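Local coordinates for protein mandelate racemase/muconate lactonizing enzyme/Enolase superfamily (Rhodobacter sphaeroides, PDB 2HZG) that belongs to the enolase superfamily, pairing an N-terminal capping domain with a TIM-barrel domain that carries a sodium ion at its acidic metal site, at residues E148-E151 against R152-A156; C64-V67 against S68-V71. All coordinates share one frame; numbering follows the deposited sequence.

Interaction 1: E148-E151 against R152-A156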
loop_
_atom_site.group_PDB
_atom_site.type_symbol
_atom_site.label_atom_id
_atom_site.label_comp_id
_atom_site.label_asym_id
_atom_site.label_seq_id
_atom_site.Cartn_x
_atom_site.Cartn_y
_atom_site.Cartn_z
ATOM N N GLU A 148 10.415 -13.722 -31.439
ATOM C CA GLU A 148 9.014 -13.674 -30.976
ATOM C C GLU A 148 8.542 -12.218 -30.829
ATOM O O GLU A 148 7.472 -11.852 -31.305
ATOM C CB GLU A 148 8.858 -14.476 -29.679
ATOM C CG GLU A 148 8.972 -15.984 -29.964
ATOM C CD GLU A 148 9.040 -16.873 -28.723
ATOM O OE1 GLU A 148 8.050 -17.602 -28.474
ATOM O OE2 GLU A 148 10.081 -16.872 -28.021
ATOM N N THR A 149 9.372 -11.377 -30.211
ATOM C CA THR A 149 9.080 -9.941 -30.061
ATOM C C THR A 149 8.915 -9.260 -31.417
ATOM O O THR A 149 7.958 -8.528 -31.622
ATOM C CB THR A 149 10.181 -9.244 -29.222
ATOM O OG1 THR A 149 10.130 -9.763 -27.895
ATOM C CG2 THR A 149 10.009 -7.722 -29.184
ATOM N N LEU A 150 9.852 -9.512 -32.340
ATOM C CA LEU A 150 9.737 -8.981 -33.701
ATOM C C LEU A 150 8.375 -9.355 -34.324
ATOM O O LEU A 150 7.679 -8.487 -34.854
ATOM C CB LEU A 150 10.896 -9.502 -34.578
ATOM C CG LEU A 150 11.060 -9.014 -36.016
ATOM C CD1 LEU A 150 12.492 -9.304 -36.488
ATOM C CD2 LEU A 150 10.012 -9.668 -36.953
ATOM N N GLU A 151 8.013 -10.637 -34.236
ATOM C CA GLU A 151 6.760 -11.156 -34.833
ATOM C C GLU A 151 5.508 -10.492 -34.226
ATOM O O GLU A 151 4.555 -10.139 -34.949
ATOM C CB GLU A 151 6.668 -12.676 -34.665
ATOM C CG GLU A 151 7.669 -13.518 -35.523
ATOM C CD GLU A 151 7.578 -13.222 -37.032
ATOM O OE1 GLU A 151 6.460 -12.958 -37.542
ATOM O OE2 GLU A 151 8.626 -13.234 -37.710
ATOM N N ARG A 152 5.531 -10.305 -32.901
ATOM C CA ARG A 152 4.495 -9.550 -32.187
ATOM C C ARG A 152 4.361 -8.126 -32.675
ATOM O O ARG A 152 3.236 -7.634 -32.860
ATOM C CB ARG A 152 4.758 -9.564 -30.671
ATOM C CG ARG A 152 4.568 -10.960 -30.114
ATOM C CD ARG A 152 4.881 -11.080 -28.649
ATOM N NE ARG A 152 4.766 -12.483 -28.254
ATOM C CZ ARG A 152 4.834 -12.921 -26.998
ATOM N NH1 ARG A 152 5.025 -12.066 -25.997
ATOM N NH2 ARG A 152 4.702 -14.212 -26.738
ATOM N N ALA A 153 5.494 -7.451 -32.872
ATOM C CA ALA A 153 5.464 -6.071 -33.342
ATOM C C ALA A 153 4.961 -5.999 -34.797
ATOM O O ALA A 153 4.185 -5.092 -35.156
ATOM C CB ALA A 153 6.850 -5.410 -33.200
ATOM N N ARG A 154 5.424 -6.945 -35.612
ATOM C CA ARG A 154 5.000 -7.089 -37.015
ATOM C C ARG A 154 3.485 -7.321 -37.082
ATOM O O ARG A 154 2.809 -6.667 -37.863
ATOM C CB ARG A 154 5.785 -8.239 -37.692
ATOM C CG ARG A 154 5.621 -8.375 -39.222
ATOM C CD ARG A 154 6.549 -9.473 -39.800
ATOM N NE ARG A 154 6.240 -9.802 -41.199
ATOM C CZ ARG A 154 6.998 -9.481 -42.253
ATOM N NH1 ARG A 154 8.139 -8.815 -42.098
ATOM N NH2 ARG A 154 6.610 -9.833 -43.482
ATOM N N ALA A 155 2.959 -8.220 -36.245
ATOM C CA ALA A 155 1.510 -8.517 -36.222
ATOM C C ALA A 155 0.677 -7.307 -35.783
ATOM O O ALA A 155 -0.350 -7.024 -36.387
ATOM C CB ALA A 155 1.199 -9.740 -35.373
ATOM N N ALA A 156 1.147 -6.571 -34.765
ATOM C CA ALA A 156 0.508 -5.321 -34.357
ATOM C C ALA A 156 0.451 -4.269 -35.486
ATOM O O ALA A 156 -0.611 -3.667 -35.721
ATOM C CB ALA A 156 1.163 -4.740 -33.065
#
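Arg152 lies one helical turn beyond Glu148, and its backbone N gives a nearly straight hydrogen bond to Glu148 O at 3.0 Å. The arginine's aliphatic stem runs past the same carbonyl toward the start of the helix, with CG 3.3 Å from Glu148 O. CG stands anti to the carbonyl carbon (chi1 -68°) and the chain runs extended to NE, a reach that carries the guanidinium back along the helix, where NH1 bonds to Leu141 O. Glu148 is a loose electrostatic neighbour, its OE1 5.1 Å from Arg152 NH2, while its OE2 bonds to Thr145 OG1. All this belongs to helix 146-158, the crossover between parallel strands 135-141 and 163-167 in the TIM-barrel domain. Small Ala153 and Ala156 suit its inner side, against Phe166 and Val164 of strand 163-167. On the outer side, Glu151 continues the i to i+4 pattern, its O accepting from Ala155 N at 2.8 Å. A bend at chi2 (-56°) goes with a bond from Gln147 NE2, one turn earlier, to Glu151 OE2. Glu151 also runs beside Arg154, pointing the same way, but only the aliphatic part of the arginine comes near: Glu151 OE1 is 4.2 Å from Arg154 CD and 4.8 Å from NE.

Interaction 2: C64-V67 against S68-V71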
loop_
_atom_site.group_PDB
_atom_site.type_symbol
_atom_site.label_atom_id
_atom_site.label_comp_id
_atom_site.label_asym_id
_atom_site.label_seq_id
_atom_site.Cartn_x
_atom_site.Cartn_y
_atom_site.Cartn_z
ATOM N N CYS A 64 -9.999 0.333 11.050
ATOM C CA CYS A 64 -9.697 -0.874 10.293
ATOM C C CYS A 64 -10.979 -1.737 10.167
ATOM O O CYS A 64 -11.059 -2.858 10.662
ATOM C CB CYS A 64 -8.526 -1.627 10.931
ATOM S SG CYS A 64 -7.821 -2.935 9.934
ATOM N N ARG A 65 -11.984 -1.172 9.510
ATOM C CA ARG A 65 -13.235 -1.873 9.261
ATOM C C ARG A 65 -13.213 -2.501 7.881
ATOM O O ARG A 65 -12.484 -2.030 7.011
ATOM C CB ARG A 65 -14.399 -0.879 9.330
ATOM C CG ARG A 65 -14.502 -0.215 10.662
ATOM C CD ARG A 65 -15.787 0.557 10.807
ATOM N NE ARG A 65 -15.496 1.782 11.520
ATOM C CZ ARG A 65 -16.412 2.585 12.061
ATOM N NH1 ARG A 65 -17.708 2.278 11.965
ATOM N NH2 ARG A 65 -16.022 3.699 12.692
ATOM N N PRO A 66 -14.044 -3.534 7.664
ATOM C CA PRO A 66 -14.204 -4.065 6.306
ATOM C C PRO A 66 -14.739 -2.967 5.396
ATOM O O PRO A 66 -15.524 -2.118 5.836
ATOM C CB PRO A 66 -15.258 -5.164 6.478
ATOM C CG PRO A 66 -16.040 -4.745 7.756
ATOM C CD PRO A 66 -14.913 -4.233 8.634
ATOM N N VAL A 67 -14.324 -2.975 4.134
ATOM C CA VAL A 67 -14.811 -1.972 3.193
ATOM C C VAL A 67 -16.357 -1.897 3.149
ATOM O O VAL A 67 -16.916 -0.808 3.028
ATOM C CB VAL A 67 -14.177 -2.143 1.787
ATOM C CG1 VAL A 67 -14.834 -1.187 0.746
ATOM C CG2 VAL A 67 -12.673 -1.905 1.872
ATOM N N SER A 68 -17.028 -3.043 3.273
ATOM C CA SER A 68 -18.498 -3.123 3.208
ATOM C C SER A 68 -19.226 -2.217 4.208
ATOM O O SER A 68 -20.342 -1.771 3.942
ATOM C CB SER A 68 -18.957 -4.557 3.439
ATOM O OG SER A 68 -18.643 -4.961 4.757
ATOM N N ASP A 69 -18.604 -1.985 5.363
ATOM C CA ASP A 69 -19.163 -1.095 6.409
ATOM C C ASP A 69 -19.385 0.331 5.931
ATOM O O ASP A 69 -20.256 1.032 6.444
ATOM C CB ASP A 69 -18.233 -1.043 7.634
ATOM C CG ASP A 69 -18.444 -2.203 8.600
ATOM O OD1 ASP A 69 -19.259 -3.106 8.329
ATOM O OD2 ASP A 69 -17.760 -2.211 9.648
ATOM N N SER A 70 -18.567 0.772 4.978
ATOM C CA SER A 70 -18.637 2.135 4.463
ATOM C C SER A 70 -19.397 2.244 3.147
ATOM O O SER A 70 -19.474 3.327 2.564
ATOM C CB SER A 70 -17.217 2.681 4.260
ATOM O OG SER A 70 -16.530 2.752 5.499
ATOM N N VAL A 71 -19.909 1.116 2.663
ATOM C CA VAL A 71 -20.506 1.049 1.338
ATOM C C VAL A 71 -21.978 0.571 1.391
ATOM O O VAL A 71 -22.875 1.262 0.895
ATOM C CB VAL A 71 -19.659 0.155 0.367
ATOM C CG1 VAL A 71 -20.329 0.063 -1.018
ATOM C CG2 VAL A 71 -18.222 0.687 0.223
HETATM O O HOH W 1 -14.946 0.679 5.835
#
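From Pro66 the backbone coils into a short 3-10 turn, in which Asp69 N bonds to Pro66 O at 3.1 Å and Ser70 N to Val67 O at 3.0 Å, each donor standing well above the plane of its carbonyl. Proline suits the entry because it has no N-H needing a partner and its ring is a rigid surface: Pro66 CG lies 3.6 Å from Asp69 CG, while CB faces Ser68 OG, whose hydrogen bond goes to Phe55 O, at 3.8 Å. With CG anti to its carbonyl carbon (chi1 -84°), Asp69 turns its carboxylate back over the proline and toward the stem of Arg65. There Asp69 OD2 meets Arg65 CD at 3.6 Å, yet the guanidinium and carboxylate planes are nearly perpendicular and the charged ends stay apart. Arg65 NE instead bonds to Gly62 O and has a weak, long ion pair with Asp20 of the second subunit. A water molecule donates to Pro66 O at 2.9 Å and hydrogen-bonds Ser70 OG at 2.6 Å, bridging the turn; Asn92 ND2 also holds Ser70 OG. Branched, apolar Val67 and Val71 suit a buried face and lie side by side, Val67 CG1 3.9 Å from Val71 CG2. They pack on Val89 of helix 79-92 and Ile106 of helix 99-118, and Val71 also reaches Ile5 and Val8 of strand 5-14, tying this loop to the N-terminal domain's helices and sheet.

Overall arrangement
Interaction 2 comes first along the chain, in the loop between helices 48-56 and 79-92 of the N-terminal domain; interaction 1 follows on helix 146-158 of the TIM-barrel domain. Their centres are 46 Å apart and their nearest atoms about 35 Å, on opposite sides of the chain's centre, and they share no helix, strand or sheet. Each therefore belongs to a different domain of the enolase-superfamily architecture: interaction 1 to the outer helical layer around the parallel barrel strands, interaction 2 to a loop beside the helices and antiparallel sheet of the other domain. The sodium ligands Asp199, Glu227 and Glu254 belong to neither contact.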